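Local coordinates for protein DraIII (Deinococcus radiophilus, PDB 4L0K) that probably cleaves double-stranded DNA at a specific recognition sequence, as a type II restriction endonuclease of the His-Me finger clan, at residues D113-V118 against R187-E192; A119-W124 against E145-M150. All coordinates share one frame; numbering follows the deposited sequence.

Interaction 1: residues D113-V118 against R187-E192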
loop_
_atom_site.group_PDB
_atom_site.type_symbol
_atom_site.label_atom_id
_atom_site.label_comp_id
_atom_site.label_asym_id
_atom_site.label_seq_id
_atom_site.Cartn_x
_atom_site.Cartn_y
_atom_site.Cartn_z
ATOM N N ASP A 113 -20.294 -20.381 -0.960
ATOM C CA ASP A 113 -20.465 -20.723 0.451
ATOM C C ASP A 113 -19.438 -20.005 1.332
ATOM O O ASP A 113 -19.772 -19.547 2.414
ATOM C CB ASP A 113 -20.362 -22.233 0.671
ATOM C CG ASP A 113 -21.520 -23.020 0.032
ATOM O OD1 ASP A 113 -21.398 -24.261 -0.012
ATOM O OD2 ASP A 113 -22.531 -22.422 -0.425
ATOM N N SER A 114 -18.195 -19.921 0.858
ATOM C CA SER A 114 -17.114 -19.252 1.590
ATOM C C SER A 114 -17.415 -17.770 1.777
ATOM O O SER A 114 -17.246 -17.235 2.880
ATOM C CB SER A 114 -15.784 -19.400 0.853
ATOM O OG SER A 114 -15.394 -20.756 0.776
ATOM N N CYS A 115 -17.852 -17.119 0.695
ATOM C CA CYS A 115 -18.244 -15.716 0.751
ATOM C C CYS A 115 -19.329 -15.488 1.795
ATOM O O CYS A 115 -19.239 -14.549 2.601
ATOM C CB CYS A 115 -18.683 -15.213 -0.622
ATOM S SG CYS A 115 -17.331 -15.249 -1.826
ATOM N N ILE A 116 -20.328 -16.367 1.814
ATOM C CA ILE A 116 -21.375 -16.250 2.835
ATOM C C ILE A 116 -20.819 -16.471 4.257
ATOM O O ILE A 116 -21.152 -15.722 5.183
ATOM C CB ILE A 116 -22.605 -17.179 2.555
ATOM C CG1 ILE A 116 -23.093 -17.039 1.109
ATOM C CG2 ILE A 116 -23.733 -16.907 3.546
ATOM C CD1 ILE A 116 -23.386 -15.632 0.685
ATOM N N ASP A 117 -19.971 -17.485 4.421
ATOM C CA ASP A 117 -19.257 -17.733 5.686
ATOM C C ASP A 117 -18.535 -16.486 6.224
ATOM O O ASP A 117 -18.721 -16.104 7.386
ATOM C CB ASP A 117 -18.232 -18.863 5.530
ATOM C CG ASP A 117 -18.873 -20.225 5.417
ATOM O OD1 ASP A 117 -20.062 -20.349 5.787
ATOM O OD2 ASP A 117 -18.190 -21.174 4.968
ATOM N N VAL A 118 -17.720 -15.874 5.362
ATOM C CA VAL A 118 -17.027 -14.620 5.652
ATOM C C VAL A 118 -18.002 -13.524 6.101
ATOM O O VAL A 118 -17.765 -12.867 7.129
ATOM C CB VAL A 118 -16.198 -14.141 4.425
ATOM C CG1 VAL A 118 -15.845 -12.649 4.532
ATOM C CG2 VAL A 118 -14.934 -15.019 4.240
ATOM N N ARG A 187 -4.681 -14.370 0.631
ATOM C CA ARG A 187 -5.390 -15.128 -0.393
ATOM C C ARG A 187 -6.120 -16.345 0.170
ATOM O O ARG A 187 -6.017 -17.453 -0.363
ATOM C CB ARG A 187 -4.423 -15.554 -1.508
ATOM C CG ARG A 187 -4.022 -14.428 -2.453
ATOM C CD ARG A 187 -3.033 -14.913 -3.507
ATOM N NE ARG A 187 -3.397 -16.227 -4.039
ATOM C CZ ARG A 187 -3.056 -16.676 -5.247
ATOM N NH1 ARG A 187 -3.436 -17.887 -5.634
ATOM N NH2 ARG A 187 -2.343 -15.915 -6.072
ATOM N N LEU A 188 -6.850 -16.138 1.255
ATOM C CA LEU A 188 -7.643 -17.205 1.839
ATOM C C LEU A 188 -8.930 -16.570 2.313
ATOM O O LEU A 188 -8.923 -15.779 3.252
ATOM C CB LEU A 188 -6.906 -17.843 3.015
ATOM C CG LEU A 188 -7.232 -19.298 3.334
ATOM C CD1 LEU A 188 -6.335 -20.213 2.504
ATOM C CD2 LEU A 188 -7.085 -19.585 4.826
ATOM N N HIS A 189 -10.034 -16.916 1.663
ATOM C CA HIS A 189 -11.298 -16.249 1.919
ATOM C C HIS A 189 -12.282 -17.187 2.609
ATOM O O HIS A 189 -13.104 -17.834 1.959
ATOM C CB HIS A 189 -11.860 -15.704 0.601
ATOM C CG HIS A 189 -12.877 -14.621 0.770
ATOM N ND1 HIS A 189 -12.569 -13.380 1.283
ATOM C CD2 HIS A 189 -14.198 -14.592 0.476
ATOM C CE1 HIS A 189 -13.661 -12.635 1.312
ATOM N NE2 HIS A 189 -14.663 -13.349 0.829
ATOM N N ASN A 190 -12.185 -17.266 3.934
ATOM C CA ASN A 190 -13.117 -18.058 4.739
ATOM C C ASN A 190 -13.330 -17.448 6.123
ATOM O O ASN A 190 -12.651 -16.486 6.495
ATOM C CB ASN A 190 -12.644 -19.508 4.856
ATOM C CG ASN A 190 -11.257 -19.633 5.474
ATOM O OD1 ASN A 190 -10.931 -18.969 6.458
ATOM N ND2 ASN A 190 -10.441 -20.496 4.901
ATOM N N ALA A 191 -14.265 -18.009 6.887
ATOM C CA ALA A 191 -14.616 -17.464 8.196
ATOM C C ALA A 191 -13.426 -17.340 9.131
ATOM O O ALA A 191 -13.290 -16.340 9.832
ATOM C CB ALA A 191 -15.693 -18.304 8.860
ATOM N N GLU A 192 -12.579 -18.359 9.136
ATOM C CA GLU A 192 -11.537 -18.477 10.136
ATOM C C GLU A 192 -10.461 -17.437 9.880
ATOM O O GLU A 192 -9.889 -16.881 10.811
ATOM C CB GLU A 192 -10.932 -19.890 10.117
ATOM C CG GLU A 192 -9.926 -20.174 11.240
ATOM C CD GLU A 192 -8.537 -19.604 10.963
ATOM O OE1 GLU A 192 -8.056 -19.739 9.815
ATOM O OE2 GLU A 192 -7.933 -19.009 11.886
#

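Interaction 2: residues A119-W124 against E145-M150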
loop_
_atom_site.group_PDB
_atom_site.type_symbol
_atom_site.label_atom_id
_atom_site.label_comp_id
_atom_site.label_asym_id
_atom_site.label_seq_id
_atom_site.Cartn_x
_atom_site.Cartn_y
_atom_site.Cartn_z
ATOM N N ALA A 119 -19.091 -13.329 5.344
ATOM C CA ALA A 119 -20.149 -12.407 5.780
ATOM C C ALA A 119 -20.631 -12.704 7.220
ATOM O O ALA A 119 -20.817 -11.781 8.044
ATOM C CB ALA A 119 -21.322 -12.429 4.804
ATOM N N ARG A 120 -20.818 -13.987 7.525
ATOM C CA ARG A 120 -21.309 -14.349 8.859
ATOM C C ARG A 120 -20.281 -14.000 9.950
ATOM O O ARG A 120 -20.622 -13.463 11.011
ATOM C CB ARG A 120 -21.673 -15.833 8.923
ATOM C CG ARG A 120 -23.166 -16.139 8.841
ATOM C CD ARG A 120 -23.417 -17.640 9.028
ATOM N NE ARG A 120 -22.736 -18.423 8.001
ATOM C CZ ARG A 120 -23.348 -19.002 6.973
ATOM N NH1 ARG A 120 -24.669 -18.902 6.837
ATOM N NH2 ARG A 120 -22.644 -19.685 6.083
ATOM N N LYS A 121 -19.017 -14.287 9.658
ATOM C CA LYS A 121 -17.935 -14.067 10.606
ATOM C C LYS A 121 -17.821 -12.598 10.935
ATOM O O LYS A 121 -17.735 -12.215 12.091
ATOM C CB LYS A 121 -16.614 -14.551 10.018
ATOM C CG LYS A 121 -15.417 -14.239 10.896
ATOM C CD LYS A 121 -15.488 -14.957 12.244
ATOM C CE LYS A 121 -14.269 -14.630 13.088
ATOM N NZ LYS A 121 -12.996 -15.006 12.399
ATOM N N LEU A 122 -17.826 -11.788 9.888
ATOM C CA LEU A 122 -17.678 -10.352 10.000
ATOM C C LEU A 122 -18.846 -9.717 10.755
ATOM O O LEU A 122 -18.648 -8.752 11.505
ATOM C CB LEU A 122 -17.552 -9.758 8.595
ATOM C CG LEU A 122 -16.168 -9.350 8.101
ATOM C CD1 LEU A 122 -15.035 -9.969 8.909
ATOM C CD2 LEU A 122 -16.015 -9.661 6.632
ATOM N N THR A 123 -20.059 -10.243 10.561
ATOM C CA THR A 123 -21.199 -9.777 11.363
ATOM C C THR A 123 -21.015 -10.116 12.850
ATOM O O THR A 123 -21.336 -9.315 13.766
ATOM C CB THR A 123 -22.532 -10.398 10.878
ATOM O OG1 THR A 123 -22.639 -10.250 9.458
ATOM C CG2 THR A 123 -23.711 -9.715 11.556
ATOM N N TRP A 124 -20.513 -11.319 13.085
ATOM C CA TRP A 124 -20.250 -11.773 14.445
ATOM C C TRP A 124 -19.206 -10.866 15.130
ATOM O O TRP A 124 -19.375 -10.474 16.291
ATOM C CB TRP A 124 -19.807 -13.238 14.420
ATOM C CG TRP A 124 -19.471 -13.846 15.763
ATOM C CD1 TRP A 124 -20.354 -14.334 16.692
ATOM C CD2 TRP A 124 -18.157 -14.072 16.301
ATOM N NE1 TRP A 124 -19.674 -14.831 17.773
ATOM C CE2 TRP A 124 -18.328 -14.686 17.564
ATOM C CE3 TRP A 124 -16.858 -13.803 15.842
ATOM C CZ2 TRP A 124 -17.239 -15.029 18.388
ATOM C CZ3 TRP A 124 -15.770 -14.157 16.653
ATOM C CH2 TRP A 124 -15.974 -14.766 17.915
ATOM N N GLU A 145 -24.043 -19.741 17.372
ATOM C CA GLU A 145 -24.044 -21.152 17.010
ATOM C C GLU A 145 -22.869 -21.472 16.090
ATOM O O GLU A 145 -22.290 -22.559 16.159
ATOM C CB GLU A 145 -25.358 -21.520 16.333
ATOM C CG GLU A 145 -25.321 -22.849 15.621
ATOM C CD GLU A 145 -26.388 -23.800 16.113
ATOM O OE1 GLU A 145 -27.013 -23.503 17.155
ATOM O OE2 GLU A 145 -26.599 -24.842 15.457
ATOM N N PHE A 146 -22.511 -20.518 15.230
ATOM C CA PHE A 146 -21.416 -20.720 14.294
ATOM C C PHE A 146 -20.049 -20.483 14.921
ATOM O O PHE A 146 -19.111 -21.247 14.678
ATOM C CB PHE A 146 -21.559 -19.791 13.091
ATOM C CG PHE A 146 -22.545 -20.263 12.064
ATOM C CD1 PHE A 146 -23.857 -19.829 12.099
ATOM C CD2 PHE A 146 -22.154 -21.122 11.052
ATOM C CE1 PHE A 146 -24.759 -20.244 11.150
ATOM C CE2 PHE A 146 -23.059 -21.544 10.100
ATOM C CZ PHE A 146 -24.363 -21.104 10.150
ATOM N N PHE A 147 -19.932 -19.421 15.716
ATOM C CA PHE A 147 -18.597 -18.955 16.137
ATOM C C PHE A 147 -18.316 -18.916 17.638
ATOM O O PHE A 147 -17.204 -18.610 18.057
ATOM C CB PHE A 147 -18.314 -17.572 15.548
ATOM C CG PHE A 147 -18.519 -17.503 14.071
ATOM C CD1 PHE A 147 -19.503 -16.686 13.529
ATOM C CD2 PHE A 147 -17.752 -18.278 13.225
ATOM C CE1 PHE A 147 -19.695 -16.629 12.154
ATOM C CE2 PHE A 147 -17.942 -18.225 11.844
ATOM C CZ PHE A 147 -18.912 -17.398 11.315
ATOM N N GLY A 148 -19.322 -19.210 18.448
ATOM C CA GLY A 148 -19.139 -19.162 19.881
ATOM C C GLY A 148 -19.738 -17.912 20.492
ATOM O O GLY A 148 -20.183 -17.003 19.788
ATOM N N PRO A 149 -19.765 -17.870 21.824
ATOM C CA PRO A 149 -20.318 -16.749 22.585
ATOM C C PRO A 149 -19.763 -15.384 22.175
ATOM O O PRO A 149 -18.550 -15.190 22.061
ATOM C CB PRO A 149 -19.917 -17.079 24.032
ATOM C CG PRO A 149 -18.919 -18.194 23.927
ATOM C CD PRO A 149 -19.277 -18.942 22.705
ATOM N N MET A 150 -20.672 -14.443 21.958
ATOM C CA MET A 150 -20.287 -13.063 21.768
ATOM C C MET A 150 -19.740 -12.517 23.075
ATOM O O MET A 150 -20.352 -12.670 24.135
ATOM C CB MET A 150 -21.476 -12.231 21.301
ATOM C CG MET A 150 -21.815 -12.440 19.828
ATOM S SD MET A 150 -23.202 -11.414 19.325
ATOM C CE MET A 150 -23.339 -11.825 17.581
#

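Interaction 1: residues D113-V118 against R187-E192
His189 holds CG anti to its backbone N and beside its carbonyl carbon (chi1 -160°), which brings the end of the imidazole nearer helix 112-126. Val118, with CG1 anti to N and CG2 anti to the carbonyl carbon (chi1 162°), fans its two methyls out to meet it. The side chains cross at about a right angle. CG2 of Val118 stands 3.8 Å from the centroid of the His189 ring and only 9° off the ring normal, a CH-pi contact over the middle of one face. CG1 of Val118 leans on the rim of the same ring, 3.9 Å from CE1 of His189. The branch that sits over the imidazole also reaches the loop backbone, where Val118 CG2 lies 3.5 Å from Asn190 C. One turn earlier, SG of Cys115 approaches the ring in a different way, at its edge near CD2, 4.9 Å from the His189 centroid. Ser114 turns OG back toward its own N and the side chain of Asp111, so that its CB is what packs against the loop, 3.3 Å from His189 O. Farther along, the methyl CB of Ala191 meets CB of Asp117 at 4.2 Å, while Asp117 OD1 is engaged by Arg120 in a salt bridge. The rotation of the imidazole is fixed by both nitrogens, since NE2 donates to the carbonyl O of Ala56 and ND1 is hydrogen-bonded to NE2 of His183, whose ring also meets that of His189. The helix packs against the loop joining strands 179-183 and 194-198; followed by helix 199-205, this hairpin has the order of the beta-beta-alpha metal motif that carries the catalytic centre in His-Me finger nucleases.

Interaction 2: residues A119-W124 against E145-M150
Ala119 gives its carbonyl O to two donors one turn on, the N and the OG1 of Thr123, so the threonine hydroxyl is folded back onto its own helix. Arg120 leaves the helix toward Phe146 with its chain bent at chi3 (-60°), and the bend lays the guanidinium flat on that ring, planes 8° and centres 4.5 Å apart. CD of Arg120 is the best-centred atom, 3.7 Å from the Phe146 centroid, while CZ sits off-centre in a cation-pi contact. The charged end is gripped from elsewhere: NH2 by Asp117, NH1 by Gln23 and the hydroxyl of Tyr142. Lys121 sends its chain across Phe147, with CD 4.1 Å from the Phe147 centroid over one face; CB of Phe146 lies over the opposite face, and CB of Arg120 is at the edge. NZ of Lys121 is hydrogen-bonded to the carbonyls of Ala191 and Val194. Two helices consecutive in the chain, 112-126 and 137-147, joined by a loop, pack here, the end of the second against the C-terminal half of the first. Phe147 CE1 digs in at the helix backbone, 3.5 Å from Lys121 CA. Trp124, CG anti to N, extends its indole over the end of helix 137-147. Phe147 CB stands 3.6 Å from the centroid of the Trp124 five-membered ring, over its face, and the two aromatic rings lie obliquely. At the indole edge Trp124 NE1 donates to Gly148 O at 3.0 Å with an N-H...O angle of 144°, the donor standing above the carbonyl plane. Gly148 leaves the helix with positive phi, where a CB would jam against the carbonyl O of Phe147 and clash with Pro149 CD; Met150 then slides past Trp124 in the opposite direction, its CG 3.9 Å from Trp124 CD1.

Overall arrangement
Both contacts are built on successive turns of helix 112-126, and their centres lie about 12 Å apart. They touch directly: Lys121 NZ of interaction 2 is 2.9 Å from Ala191 O of interaction 1, probably a hydrogen bond, Ala191 CB packs 3.7 Å from Phe147 CE2, and Asp117 O lies 4.1 Å from Phe147 CZ. In sequence, interaction 2 is nested inside the loop that interaction 1 closes. Interaction 1 includes the loop of the hairpin of the putative beta-beta-alpha metal motif; interaction 2 reaches the same hairpin through Lys121, and joins the end of helix 137-147 to helix 112-126 with its centre about 12 Å from the chain centre, against about 6 Å for interaction 1.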